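Local coordinates for protein exopolygalacturonase (Yersinia enterocolitica, PDB 2UVF) that hydrolyses pectin-derived polygalacturonate as a family 28 exopolygalacturonase, probably releasing short galacturonic acid products from chain ends in the periplasm, at residues Phe385-Asn390 / Gln416-Met421; Ile405-Gly410 / Ala446-Ile451; Ala437-Ser442 / Gly464-Ser469; Gly475-Val480 / Ala517-Phe522. One frame throughout, in Å; residues are numbered along the deposited sequence. Where two conformers were deposited one is given.

Interaction 1: Phe385-Asn390 / Gln416-Met421; sequences FGNSQN and QEQEPM
Gln-389 NE2 donates to Pro-420 O at 2.9 Å, a well-formed hydrogen bond from segment 385-390 to 416-421. The donor lies in the carbonyl plane and the oxygen close to the plane of the amide, so both flat groups are well turned for it. Extended beyond CG, the Gln-389 chain also lays its amide over the Glu-419 carboxylate, planes 13° apart, with CD of Gln-389 3.4 Å from CD of Glu-419; Glu-419 OE1 is satisfied by His-363 NE2. Asn-387 and Gln-418 cross obliquely with stacked amides, and Gln-418 NE2 is bonded to Ala-415 O. Met-421, CG anti to its backbone N but bent beyond, brings its sulfur against the turn: Ser-388 N makes a weak N-H...S bond to Met-421 SD at 3.5 Å. Met-421 SD also packs 3.6 Å from Phe-385 CB. Ser-388 O receives a CA-H contact from Met-421 CA at 3.4 Å. The Ser-388 hydroxyl OG donates to Gly-386 O from above the carbonyl plane (3.1 Å) and also bonds Asn-362 N. In this parallel beta-helix strand 383-386 lies between strands 357-360 and 405-408, while the long loop that closes on its end runs into strand 421-427; at the junction Pro-420 touches Glu-449 and Met-421 touches Ile-448 of strand 448-459.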
loop_
_atom_site.group_PDB
_atom_site.type_symbol
_atom_site.label_atom_id
_atom_site.label_comp_id
_atom_site.label_asym_id
_atom_site.label_seq_id
_atom_site.Cartn_x
_atom_site.Cartn_y
_atom_site.Cartn_z
ATOM N N PHE A 385 -0.351 1.247 6.429
ATOM C CA PHE A 385 -1.339 2.156 6.983
ATOM C C PHE A 385 -1.649 1.688 8.420
ATOM O O PHE A 385 -2.075 0.552 8.641
ATOM C CB PHE A 385 -2.596 2.232 6.109
ATOM C CG PHE A 385 -2.390 2.922 4.778
ATOM C CD1 PHE A 385 -2.092 4.285 4.718
ATOM C CD2 PHE A 385 -2.516 2.208 3.577
ATOM C CE1 PHE A 385 -1.894 4.934 3.488
ATOM C CE2 PHE A 385 -2.327 2.844 2.343
ATOM C CZ PHE A 385 -2.017 4.213 2.301
ATOM N N GLY A 386 -1.384 2.556 9.396
ATOM C CA GLY A 386 -1.507 2.190 10.808
ATOM C C GLY A 386 -2.351 3.154 11.617
ATOM O O GLY A 386 -1.973 4.319 11.806
ATOM N N ASN A 387 -3.493 2.672 12.099
ATOM C CA ASN A 387 -4.435 3.503 12.879
ATOM C C ASN A 387 -4.722 4.831 12.186
ATOM O O ASN A 387 -4.827 5.880 12.832
ATOM C CB ASN A 387 -3.940 3.724 14.337
ATOM C CG ASN A 387 -3.859 2.432 15.123
ATOM O OD1 ASN A 387 -4.792 2.074 15.838
ATOM N ND2 ASN A 387 -2.759 1.696 14.956
ATOM N N SER A 388 -4.853 4.755 10.859
ATOM C CA SER A 388 -5.048 5.919 10.002
ATOM C C SER A 388 -6.479 5.986 9.482
ATOM O O SER A 388 -7.264 5.055 9.656
ATOM C CB SER A 388 -4.047 5.892 8.842
ATOM O OG SER A 388 -2.732 5.976 9.337
ATOM N N GLN A 389 -6.834 7.098 8.860
ATOM C CA GLN A 389 -8.209 7.251 8.387
ATOM C C GLN A 389 -8.287 7.973 7.069
ATOM O O GLN A 389 -7.565 8.937 6.842
ATOM C CB GLN A 389 -9.087 7.924 9.450
ATOM C CG GLN A 389 -8.907 7.300 10.840
ATOM C CD GLN A 389 -10.129 7.389 11.712
ATOM O OE1 GLN A 389 -10.941 8.311 11.586
ATOM N NE2 GLN A 389 -10.268 6.427 12.612
ATOM N N ASN A 390 -9.169 7.483 6.195
ATOM C CA ASN A 390 -9.370 8.070 4.864
ATOM C C ASN A 390 -8.063 8.089 4.041
ATOM O O ASN A 390 -7.445 9.129 3.863
ATOM C CB ASN A 390 -10.034 9.461 4.999
ATOM C CG ASN A 390 -10.412 10.080 3.666
ATOM O OD1 ASN A 390 -10.160 11.266 3.439
ATOM N ND2 ASN A 390 -11.029 9.293 2.782
ATOM N N GLN A 416 -7.391 0.122 21.667
ATOM C CA GLN A 416 -8.375 1.220 21.515
ATOM C C GLN A 416 -7.959 2.599 22.092
ATOM O O GLN A 416 -8.692 3.581 21.937
ATOM C CB GLN A 416 -9.786 0.790 21.991
ATOM C CG GLN A 416 -9.887 0.332 23.451
ATOM C CD GLN A 416 -9.423 -1.109 23.683
ATOM O OE1 GLN A 416 -8.521 -1.604 23.003
ATOM N NE2 GLN A 416 -10.038 -1.782 24.658
ATOM N N GLU A 417 -6.789 2.675 22.735
ATOM C CA GLU A 417 -6.130 3.975 23.026
ATOM C C GLU A 417 -5.921 4.797 21.736
ATOM O O GLU A 417 -5.494 5.963 21.773
ATOM C CB GLU A 417 -4.772 3.761 23.729
ATOM C CG GLU A 417 -4.868 3.295 25.198
ATOM C CD GLU A 417 -3.513 2.895 25.810
ATOM O OE1 GLU A 417 -3.518 2.115 26.795
ATOM O OE2 GLU A 417 -2.453 3.361 25.323
ATOM N N GLN A 418 -6.235 4.163 20.603
ATOM C CA GLN A 418 -5.965 4.684 19.259
ATOM C C GLN A 418 -7.177 4.447 18.343
ATOM O O GLN A 418 -7.976 3.534 18.565
ATOM C CB GLN A 418 -4.709 4.010 18.660
ATOM C CG GLN A 418 -3.844 3.209 19.675
ATOM C CD GLN A 418 -2.906 2.211 19.009
ATOM O OE1 GLN A 418 -1.994 2.607 18.269
ATOM N NE2 GLN A 418 -3.111 0.919 19.278
ATOM N N GLU A 419 -7.299 5.303 17.333
ATOM C CA GLU A 419 -8.305 5.209 16.269
ATOM C C GLU A 419 -8.357 3.850 15.587
ATOM O O GLU A 419 -7.334 3.188 15.444
ATOM C CB GLU A 419 -7.893 6.152 15.164
ATOM C CG GLU A 419 -8.473 7.526 15.149
ATOM C CD GLU A 419 -7.810 8.325 14.055
ATOM O OE1 GLU A 419 -8.211 9.481 13.834
ATOM O OE2 GLU A 419 -6.864 7.782 13.420
ATOM N N PRO A 420 -9.541 3.445 15.099
ATOM C CA PRO A 420 -9.479 2.300 14.207
ATOM C C PRO A 420 -8.810 2.705 12.870
ATOM O O PRO A 420 -8.811 3.898 12.515
ATOM C CB PRO A 420 -10.947 1.921 14.031
ATOM C CG PRO A 420 -11.688 3.169 14.247
ATOM C CD PRO A 420 -10.923 3.931 15.281
ATOM N N MET A 421 -8.185 1.729 12.195
ATOM C CA MET A 421 -7.740 1.890 10.808
ATOM C C MET A 421 -9.011 1.891 9.931
ATOM O O MET A 421 -9.562 0.826 9.630
ATOM C CB MET A 421 -6.756 0.755 10.453
ATOM C CG MET A 421 -6.166 0.733 9.032
ATOM S SD MET A 421 -5.279 2.201 8.506
ATOM C CE MET A 421 -6.469 2.911 7.349
#

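Interaction 2: Ile405-Gly410 / Ala446-Ile451; sequences INFAAG and AWIEDI. With ADA (alpha-D-galactopyranuronic acid), chain C.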
loop_
_atom_site.group_PDB
_atom_site.type_symbol
_atom_site.label_atom_id
_atom_site.label_comp_id
_atom_site.label_asym_id
_atom_site.label_seq_id
_atom_site.Cartn_x
_atom_site.Cartn_y
_atom_site.Cartn_z
ATOM N N ILE A 405 0.447 -3.657 0.311
ATOM C CA ILE A 405 -0.263 -2.692 1.133
ATOM C C ILE A 405 -0.713 -3.428 2.390
ATOM O O ILE A 405 -1.381 -4.467 2.321
ATOM C CB ILE A 405 -1.464 -2.007 0.405
ATOM C CG1 ILE A 405 -0.993 -1.298 -0.868
ATOM C CG2 ILE A 405 -2.205 -1.019 1.345
ATOM C CD1 ILE A 405 -2.129 -0.993 -1.841
ATOM N N ASN A 406 -0.282 -2.906 3.537
ATOM C CA ASN A 406 -0.621 -3.507 4.809
ATOM C C ASN A 406 -1.459 -2.549 5.641
ATOM O O ASN A 406 -1.209 -1.345 5.639
ATOM C CB ASN A 406 0.659 -3.860 5.570
ATOM C CG ASN A 406 0.372 -4.544 6.882
ATOM O OD1 ASN A 406 0.271 -3.904 7.925
ATOM N ND2 ASN A 406 0.213 -5.846 6.834
ATOM N N PHE A 407 -2.448 -3.083 6.348
ATOM C CA PHE A 407 -3.243 -2.273 7.300
ATOM C C PHE A 407 -3.067 -2.790 8.702
ATOM O O PHE A 407 -3.191 -3.977 8.943
ATOM C CB PHE A 407 -4.721 -2.251 6.930
ATOM C CG PHE A 407 -4.981 -1.667 5.584
ATOM C CD1 PHE A 407 -5.023 -0.291 5.412
ATOM C CD2 PHE A 407 -5.172 -2.501 4.475
ATOM C CE1 PHE A 407 -5.258 0.245 4.158
ATOM C CE2 PHE A 407 -5.408 -1.967 3.224
ATOM C CZ PHE A 407 -5.439 -0.588 3.057
ATOM N N ALA A 408 -2.749 -1.890 9.615
ATOM C CA ALA A 408 -2.499 -2.254 11.005
ATOM C C ALA A 408 -3.383 -1.406 11.932
ATOM O O ALA A 408 -3.624 -0.233 11.656
ATOM C CB ALA A 408 -1.044 -2.034 11.340
ATOM N N ALA A 409 -3.825 -1.996 13.042
ATOM C CA ALA A 409 -4.654 -1.263 14.003
ATOM C C ALA A 409 -4.293 -1.489 15.490
ATOM O O ALA A 409 -5.090 -1.196 16.386
ATOM C CB ALA A 409 -6.108 -1.529 13.740
ATOM N N GLY A 410 -3.076 -1.965 15.743
ATOM C CA GLY A 410 -2.595 -2.162 17.103
ATOM C C GLY A 410 -2.782 -3.601 17.538
ATOM O O GLY A 410 -3.264 -4.437 16.774
ATOM N N ALA A 446 -7.392 -2.183 17.144
ATOM C CA ALA A 446 -8.446 -1.157 17.167
ATOM C C ALA A 446 -9.498 -1.304 16.053
ATOM O O ALA A 446 -10.382 -0.451 15.914
ATOM C CB ALA A 446 -7.840 0.257 17.154
ATOM N N TRP A 447 -9.415 -2.393 15.289
ATOM C CA TRP A 447 -10.271 -2.644 14.114
ATOM C C TRP A 447 -9.695 -2.077 12.810
ATOM O O TRP A 447 -9.227 -0.945 12.759
ATOM C CB TRP A 447 -11.730 -2.175 14.324
ATOM C CG TRP A 447 -12.533 -3.089 15.231
ATOM C CD1 TRP A 447 -12.852 -2.869 16.545
ATOM C CD2 TRP A 447 -13.102 -4.373 14.895
ATOM N NE1 TRP A 447 -13.582 -3.927 17.044
ATOM C CE2 TRP A 447 -13.752 -4.861 16.055
ATOM C CE3 TRP A 447 -13.123 -5.152 13.731
ATOM C CZ2 TRP A 447 -14.415 -6.095 16.084
ATOM C CZ3 TRP A 447 -13.787 -6.377 13.756
ATOM C CH2 TRP A 447 -14.424 -6.836 14.927
ATOM N N ILE A 448 -9.721 -2.905 11.773
ATOM C CA ILE A 448 -9.456 -2.468 10.404
ATOM C C ILE A 448 -10.777 -2.523 9.650
ATOM O O ILE A 448 -11.470 -3.543 9.671
ATOM C CB ILE A 448 -8.377 -3.357 9.700
ATOM C CG1 ILE A 448 -7.026 -3.226 10.424
ATOM C CG2 ILE A 448 -8.261 -2.989 8.200
ATOM C CD1 ILE A 448 -6.131 -4.436 10.336
ATOM N N GLU A 449 -11.145 -1.433 8.990
ATOM C CA GLU A 449 -12.498 -1.361 8.462
ATOM C C GLU A 449 -12.674 -0.374 7.310
ATOM O O GLU A 449 -11.899 0.570 7.158
ATOM C CB GLU A 449 -13.462 -1.005 9.601
ATOM C CG GLU A 449 -13.269 0.412 10.137
ATOM C CD GLU A 449 -13.933 0.650 11.491
ATOM O OE1 GLU A 449 -14.419 -0.321 12.124
ATOM O OE2 GLU A 449 -13.951 1.821 11.908
ATOM N N ASP A 450 -13.733 -0.607 6.530
ATOM C CA ASP A 450 -14.125 0.253 5.417
ATOM C C ASP A 450 -13.024 0.308 4.367
ATOM O O ASP A 450 -12.584 1.390 3.996
ATOM C CB ASP A 450 -14.480 1.684 5.874
ATOM C CG ASP A 450 -15.491 1.737 7.041
ATOM O OD1 ASP A 450 -16.185 0.730 7.350
ATOM O OD2 ASP A 450 -15.595 2.845 7.640
ATOM N N ILE A 451 -12.615 -0.868 3.894
ATOM C CA ILE A 451 -11.521 -1.043 2.933
ATOM C C ILE A 451 -12.104 -1.467 1.579
ATOM O O ILE A 451 -12.794 -2.484 1.492
ATOM C CB ILE A 451 -10.503 -2.157 3.410
ATOM C CG1 ILE A 451 -10.067 -2.004 4.893
ATOM C CG2 ILE A 451 -9.301 -2.264 2.486
ATOM C CD1 ILE A 451 -9.361 -0.666 5.279
HETATM C C1 ADA C . 3.319 -6.085 11.506
HETATM C C2 ADA C . 2.295 -5.084 10.931
HETATM C C3 ADA C . 3.082 -3.995 10.176
HETATM C C4 ADA C . 4.077 -3.282 11.144
HETATM C C5 ADA C . 5.037 -4.324 11.761
HETATM C C6 ADA C . 6.098 -3.836 12.786
HETATM O O2 ADA C . 1.335 -5.744 10.083
HETATM O O3 ADA C . 2.196 -3.072 9.548
HETATM O O4 ADA C . 3.385 -2.569 12.175
HETATM O O5 ADA C . 4.294 -5.420 12.375
HETATM O O6B ADA C . 6.185 -4.492 13.848
HETATM O O6A ADA C . 6.812 -2.843 12.502
#
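Two strands of a parallel beta-helix meet here without pairing: the axes of 405-408 and 448-451 come no nearer than 8.1 Å and their N-to-C directions lie 132° apart, so side chains, not a backbone ladder, fill the space between. The one hydrogen bond across lies at the loop end, where Ala-446 N donates to Ala-409 O over a short 2.6 Å, from above the carbonyl plane and thus off the lone pairs. Phe-407 and Ala-409 carry the contact from the 405-410 side. With CG of Phe-407 anti to its carbonyl carbon (chi1 -61°), the ring reaches tip to tip toward Ile-451, whose CD1 sits over the centre of one face, 4.3 Å from the centroid, in a CH-pi contact. Ile-448 approaches from nearer the backbone: its CG2 lies 3.8 Å from Phe-407 CB, while CD1 touches Phe-407 O. Ala-409 CB fits beside Ile-448 CG1 at 3.8 Å and against Trp-447 O. Asn-406 and Ala-408, on the other side of the strand, line the sugar-binding pocket. Asn-406, CG anti to the backbone N, accepts from O3 of the galacturonate in chain C at OD1 (2.7 Å), with O2 of the same sugar also near, and its ND2 is weakly bonded to Asp-403. His-355 and Arg-240 bind the sugar too, and Ala-408 CB lies near O3. Strand 405-408 is flanked by 383-386 and 438-441, strand 448-459 by 421-427 and 476-490; Ala-424 of strand 421-427 touches both Phe-407 and Ile-451 in the buried interior.

Interaction 3: Ala437-Ser442 / Gly464-Ser469; sequences AIVTGS and GLRAKS. With ADA (alpha-D-galactopyranuronic acid), chain B.
Ala-437 CB lies against Gly-464 O, to which Ile-438 N donates at 3.0 Å. Ile-438 O accepts from Arg-466 N, nearly along the C=O axis, while Ile-438 CG2 crosses obliquely to Leu-465 CD1 at 3.9 Å. Val-439 lies on the other face, its CG1 beside Arg-466 CG and Lys-468 CD. Thr-440 N continues the ladder to Arg-466 O at 2.8 Å. These are neighbouring rungs of one face of the right-handed parallel beta-helix of family 28, 15° from parallel. Thr-440 OG1, crowded between backbone N and carbonyl carbon, is buried against Ala-467 CB (3.4 Å) without a polar partner. Thr-440 O accepts from Lys-468 N, from above the carbonyl plane. A cis peptide leads to Gly-441 at the substrate cleft. Gly-441 O lies 3.1 Å from O6B of the chain B galacturonate and accepts a weak hydrogen bond from O2 of the other galacturonate. Ser-442 N bonds Lys-468 O only weakly, while Ser-442 CB packs tightly on Lys-468 CD (3.5 Å). The bent lysine chain puts NZ 3.5 Å from both O5 and carboxylate O6B of the chain B sugar, so its charge would probably favour the carboxylate; its ion pair with Asp-403 is long and weak.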
loop_
_atom_site.group_PDB
_atom_site.type_symbol
_atom_site.label_atom_id
_atom_site.label_comp_id
_atom_site.label_asym_id
_atom_site.label_seq_id
_atom_site.Cartn_x
_atom_site.Cartn_y
_atom_site.Cartn_z
ATOM N N ALA A 437 -1.220 -8.547 -1.905
ATOM C CA ALA A 437 -1.616 -7.260 -2.473
ATOM C C ALA A 437 -2.283 -6.406 -1.406
ATOM O O ALA A 437 -1.859 -5.275 -1.146
ATOM C CB ALA A 437 -2.556 -7.457 -3.655
ATOM N N ILE A 438 -3.339 -6.964 -0.811
ATOM C CA ILE A 438 -4.127 -6.274 0.202
ATOM C C ILE A 438 -4.096 -7.116 1.462
ATOM O O ILE A 438 -4.586 -8.241 1.469
ATOM C CB ILE A 438 -5.582 -6.005 -0.287
ATOM C CG1 ILE A 438 -5.574 -5.284 -1.654
ATOM C CG2 ILE A 438 -6.432 -5.281 0.800
ATOM C CD1 ILE A 438 -4.968 -3.881 -1.636
ATOM N N VAL A 439 -3.476 -6.568 2.506
ATOM C CA VAL A 439 -3.230 -7.296 3.738
ATOM C C VAL A 439 -3.839 -6.570 4.931
ATOM O O VAL A 439 -3.476 -5.430 5.203
ATOM C CB VAL A 439 -1.718 -7.525 3.980
ATOM C CG1 VAL A 439 -1.515 -8.430 5.212
ATOM C CG2 VAL A 439 -1.086 -8.133 2.742
ATOM N N THR A 440 -4.780 -7.233 5.611
ATOM C CA THR A 440 -5.396 -6.738 6.852
ATOM C C THR A 440 -5.194 -7.740 8.016
ATOM O O THR A 440 -5.838 -8.767 8.025
ATOM C CB THR A 440 -6.953 -6.577 6.695
ATOM O OG1 THR A 440 -7.550 -7.871 6.605
ATOM C CG2 THR A 440 -7.361 -5.796 5.465
ATOM N N GLY A 441 -4.276 -7.555 8.959
ATOM C CA GLY A 441 -2.962 -6.973 8.790
ATOM C C GLY A 441 -2.113 -7.802 9.739
ATOM O O GLY A 441 -0.901 -7.778 9.667
ATOM N N SER A 442 -2.809 -8.567 10.588
ATOM C CA SER A 442 -2.315 -9.287 11.809
ATOM C C SER A 442 -2.444 -8.418 13.054
ATOM O O SER A 442 -3.032 -8.850 14.039
ATOM C CB SER A 442 -0.920 -9.896 11.700
ATOM O OG SER A 442 -0.306 -9.965 12.982
ATOM N N GLY A 464 -3.807 -12.441 -3.151
ATOM C CA GLY A 464 -4.628 -11.254 -3.428
ATOM C C GLY A 464 -5.095 -10.546 -2.156
ATOM O O GLY A 464 -4.731 -9.411 -1.886
ATOM N N LEU A 465 -5.910 -11.227 -1.372
ATOM C CA LEU A 465 -6.459 -10.658 -0.169
ATOM C C LEU A 465 -6.029 -11.538 0.987
ATOM O O LEU A 465 -6.328 -12.737 1.010
ATOM C CB LEU A 465 -7.986 -10.537 -0.266
ATOM C CG LEU A 465 -8.751 -10.021 0.950
ATOM C CD1 LEU A 465 -8.242 -8.671 1.421
ATOM C CD2 LEU A 465 -10.255 -9.948 0.635
ATOM N N ARG A 466 -5.294 -10.952 1.932
ATOM C CA ARG A 466 -4.758 -11.679 3.085
ATOM C C ARG A 466 -5.225 -11.028 4.389
ATOM O O ARG A 466 -4.920 -9.877 4.659
ATOM C CB ARG A 466 -3.215 -11.755 3.018
ATOM C CG ARG A 466 -2.492 -12.328 4.272
ATOM C CD ARG A 466 -2.822 -13.799 4.569
ATOM N NE ARG A 466 -1.676 -14.520 5.139
ATOM C CZ ARG A 466 -1.757 -15.506 6.035
ATOM N NH1 ARG A 466 -2.936 -15.894 6.509
ATOM N NH2 ARG A 466 -0.649 -16.093 6.480
ATOM N N ALA A 467 -5.985 -11.785 5.174
ATOM C CA ALA A 467 -6.559 -11.317 6.443
ATOM C C ALA A 467 -6.069 -12.246 7.527
ATOM O O ALA A 467 -6.434 -13.430 7.571
ATOM C CB ALA A 467 -8.117 -11.255 6.408
ATOM N N LYS A 468 -5.206 -11.705 8.379
ATOM C CA LYS A 468 -4.515 -12.474 9.422
ATOM C C LYS A 468 -4.715 -11.831 10.785
ATOM O O LYS A 468 -4.690 -10.612 10.904
ATOM C CB LYS A 468 -3.012 -12.614 9.101
ATOM C CG LYS A 468 -2.499 -11.613 8.055
ATOM C CD LYS A 468 -1.158 -10.976 8.418
ATOM C CE LYS A 468 0.033 -11.621 7.744
ATOM N NZ LYS A 468 1.152 -10.618 7.602
ATOM N N SER A 469 -4.936 -12.657 11.805
ATOM C CA SER A 469 -4.946 -12.183 13.196
ATOM C C SER A 469 -4.649 -13.343 14.132
ATOM O O SER A 469 -4.373 -14.453 13.664
ATOM C CB SER A 469 -6.285 -11.543 13.560
ATOM O OG SER A 469 -6.184 -10.795 14.756
HETATM C C1 ADA B . 5.178 -8.742 7.876
HETATM C C2 ADA B . 5.675 -7.366 8.366
HETATM C C3 ADA B . 6.180 -7.566 9.813
HETATM C C4 ADA B . 4.920 -7.749 10.676
HETATM C C5 ADA B . 4.250 -9.048 10.193
HETATM C C6 ADA B . 2.923 -9.303 10.944
HETATM O O1 ADA B . 6.183 -9.793 7.977
HETATM O O2 ADA B . 6.644 -6.794 7.518
HETATM O O3 ADA B . 7.061 -6.510 10.271
HETATM O O4 ADA B . 4.009 -6.662 10.372
HETATM O O5 ADA B . 4.024 -9.053 8.717
HETATM O O6B ADA B . 1.883 -8.745 10.507
HETATM O O6A ADA B . 2.951 -10.058 11.948
#

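Interaction 4: Gly475-Val480 / Ala517-Phe522; sequences GGARNV and AQFYDF
Strands 476-478 and 518-522 are successive rungs of the parallel beta-helix, 2° from parallel. Four backbone hydrogen bonds tie them. Gln-518 N reaches Gly-475 O on a lone pair, Ala-477 N bonds Gln-518 O weakly, Tyr-520 N meets Ala-477 O at 3.2 Å and, past the corner, Val-480 N meets Asp-521 O. Having no side chain, Gly-476 brings CA within 3.1 Å of Gln-518 O, where a CB would collide; this is one of several CA-H...O contacts. Apolar contacts lie on the inner face. Ala-477 CB sits at the edge of the Phe-519 ring, 3.5 Å from CD1, and also touches CZ of Phe-522. Val-480 lies alongside Phe-522, its CB over the centre of one ring face, 3.8 Å from the centroid, a CH-pi contact; Phe-519 and Phe-522 both pack on Ala-467 of strand 463-470. On the other face, polar and charged groups line up. Arg-478 and Tyr-520 both place CG in the crowded position between N and the carbonyl carbon, so they run side by side, with Arg-478 CB over one face of the phenol ring. Arg-478 NE is salt-bridged to Glu-449 and the guanidinium makes a cation-pi contact with Trp-447. At the corner Asn-479 and Asp-521, both at positive phi, lie side by side with planes 7° apart, and Asn-479 ND2 bonds Asp-450 OD1. Arg-478 NH1 ends on Tyr-520 OH, 3.1 Å away and 22° out of the guanidinium plane.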
loop_
_atom_site.group_PDB
_atom_site.type_symbol
_atom_site.label_atom_id
_atom_site.label_comp_id
_atom_site.label_asym_id
_atom_site.label_seq_id
_atom_site.Cartn_x
_atom_site.Cartn_y
_atom_site.Cartn_z
ATOM N N GLY A 475 -9.795 -7.242 18.334
ATOM C CA GLY A 475 -10.284 -6.456 17.207
ATOM C C GLY A 475 -10.639 -7.343 16.023
ATOM O O GLY A 475 -11.400 -8.308 16.157
ATOM N N GLY A 476 -10.068 -7.024 14.865
ATOM C CA GLY A 476 -10.339 -7.758 13.645
ATOM C C GLY A 476 -10.479 -6.814 12.467
ATOM O O GLY A 476 -10.067 -5.660 12.525
ATOM N N ALA A 477 -11.044 -7.329 11.386
ATOM C CA ALA A 477 -11.322 -6.531 10.194
ATOM C C ALA A 477 -12.759 -6.774 9.761
ATOM O O ALA A 477 -13.290 -7.889 9.865
ATOM C CB ALA A 477 -10.341 -6.864 9.070
ATOM N N ARG A 478 -13.396 -5.705 9.322
ATOM C CA ARG A 478 -14.780 -5.742 8.913
ATOM C C ARG A 478 -14.986 -4.786 7.759
ATOM O O ARG A 478 -14.187 -3.868 7.550
ATOM C CB ARG A 478 -15.715 -5.389 10.081
ATOM C CG ARG A 478 -15.528 -4.010 10.708
ATOM C CD ARG A 478 -16.281 -3.962 12.051
ATOM N NE ARG A 478 -16.054 -2.741 12.833
ATOM C CZ ARG A 478 -16.302 -2.639 14.141
ATOM N NH1 ARG A 478 -16.786 -3.673 14.830
ATOM N NH2 ARG A 478 -16.051 -1.502 14.777
ATOM N N ASN A 479 -16.069 -5.011 7.021
ATOM C CA ASN A 479 -16.408 -4.224 5.839
ATOM C C ASN A 479 -15.225 -4.023 4.871
ATOM O O ASN A 479 -14.825 -2.905 4.565
ATOM C CB ASN A 479 -17.101 -2.920 6.225
ATOM C CG ASN A 479 -17.654 -2.195 5.026
ATOM O OD1 ASN A 479 -18.040 -2.826 4.032
ATOM N ND2 ASN A 479 -17.665 -0.865 5.084
ATOM N N VAL A 480 -14.683 -5.149 4.412
ATOM C CA VAL A 480 -13.571 -5.193 3.459
ATOM C C VAL A 480 -14.119 -5.748 2.135
ATOM O O VAL A 480 -14.708 -6.830 2.116
ATOM C CB VAL A 480 -12.398 -6.083 4.005
ATOM C CG1 VAL A 480 -11.418 -6.447 2.907
ATOM C CG2 VAL A 480 -11.665 -5.399 5.174
ATOM N N ALA A 517 -10.376 -11.698 18.579
ATOM C CA ALA A 517 -10.316 -11.211 17.201
ATOM C C ALA A 517 -11.280 -11.964 16.300
ATOM O O ALA A 517 -11.575 -13.144 16.534
ATOM C CB ALA A 517 -8.886 -11.299 16.654
ATOM N N GLN A 518 -11.754 -11.270 15.267
ATOM C CA GLN A 518 -12.748 -11.808 14.338
ATOM C C GLN A 518 -12.758 -11.059 13.005
ATOM O O GLN A 518 -12.561 -9.845 12.951
ATOM C CB GLN A 518 -14.147 -11.793 14.974
ATOM C CG GLN A 518 -14.603 -10.412 15.469
ATOM C CD GLN A 518 -15.664 -10.470 16.577
ATOM O OE1 GLN A 518 -16.763 -10.995 16.378
ATOM N NE2 GLN A 518 -15.337 -9.907 17.740
ATOM N N PHE A 519 -12.991 -11.810 11.934
ATOM C CA PHE A 519 -13.202 -11.246 10.610
ATOM C C PHE A 519 -14.645 -11.485 10.182
ATOM O O PHE A 519 -15.155 -12.601 10.275
ATOM C CB PHE A 519 -12.233 -11.859 9.598
ATOM C CG PHE A 519 -10.783 -11.601 9.908
ATOM C CD1 PHE A 519 -10.250 -10.314 9.804
ATOM C CD2 PHE A 519 -9.946 -12.649 10.293
ATOM C CE1 PHE A 519 -8.913 -10.067 10.093
ATOM C CE2 PHE A 519 -8.609 -12.420 10.570
ATOM C CZ PHE A 519 -8.088 -11.125 10.474
ATOM N N TYR A 520 -15.308 -10.419 9.756
ATOM C CA TYR A 520 -16.672 -10.520 9.256
ATOM C C TYR A 520 -17.010 -9.424 8.238
ATOM O O TYR A 520 -16.391 -8.348 8.222
ATOM C CB TYR A 520 -17.700 -10.601 10.406
ATOM C CG TYR A 520 -17.901 -9.338 11.202
ATOM C CD1 TYR A 520 -18.808 -8.368 10.782
ATOM C CD2 TYR A 520 -17.200 -9.121 12.396
ATOM C CE1 TYR A 520 -18.993 -7.192 11.513
ATOM C CE2 TYR A 520 -17.382 -7.951 13.137
ATOM C CZ TYR A 520 -18.279 -6.998 12.689
ATOM O OH TYR A 520 -18.459 -5.835 13.410
ATOM N N ASP A 521 -18.001 -9.707 7.393
ATOM C CA ASP A 521 -18.450 -8.758 6.382
ATOM C C ASP A 521 -17.315 -8.515 5.363
ATOM O O ASP A 521 -16.790 -7.409 5.226
ATOM C CB ASP A 521 -18.977 -7.470 7.045
ATOM C CG ASP A 521 -19.618 -6.514 6.064
ATOM O OD1 ASP A 521 -20.091 -6.968 4.996
ATOM O OD2 ASP A 521 -19.636 -5.292 6.365
ATOM N N PHE A 522 -16.934 -9.598 4.689
ATOM C CA PHE A 522 -15.953 -9.590 3.605
ATOM C C PHE A 522 -16.672 -9.950 2.324
ATOM O O PHE A 522 -17.454 -10.899 2.277
ATOM C CB PHE A 522 -14.837 -10.617 3.843
ATOM C CG PHE A 522 -13.661 -10.090 4.633
ATOM C CD1 PHE A 522 -13.841 -9.427 5.849
ATOM C CD2 PHE A 522 -12.354 -10.283 4.165
ATOM C CE1 PHE A 522 -12.749 -8.953 6.569
ATOM C CE2 PHE A 522 -11.253 -9.809 4.895
ATOM C CZ PHE A 522 -11.454 -9.150 6.088
#

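How the interactions relate
From the N terminus, 385-390 comes first, then 405-410, before interaction 1 closes its loop at 416-421. Interaction 2, opened inside that loop, closes only at 446-451, so the two cross; they also touch, with Phe-385 O near Ala-408 N and Met-421 O near Glu-449 N. Segment 437-442 opens interaction 3 before interaction 2 has closed, a second crossing, and 464-469 ends it. Interaction 4 follows in series, 475-480 with 517-522. Together they bind successive coils of the beta-helix: strands 383-386, 405-408, 438-441 and 463-470 run as neighbours past the sugar-binding cleft, while 421-427, 448-459, 476-490 and 518-532 form the neighbouring run, joined across the interior by interaction 2.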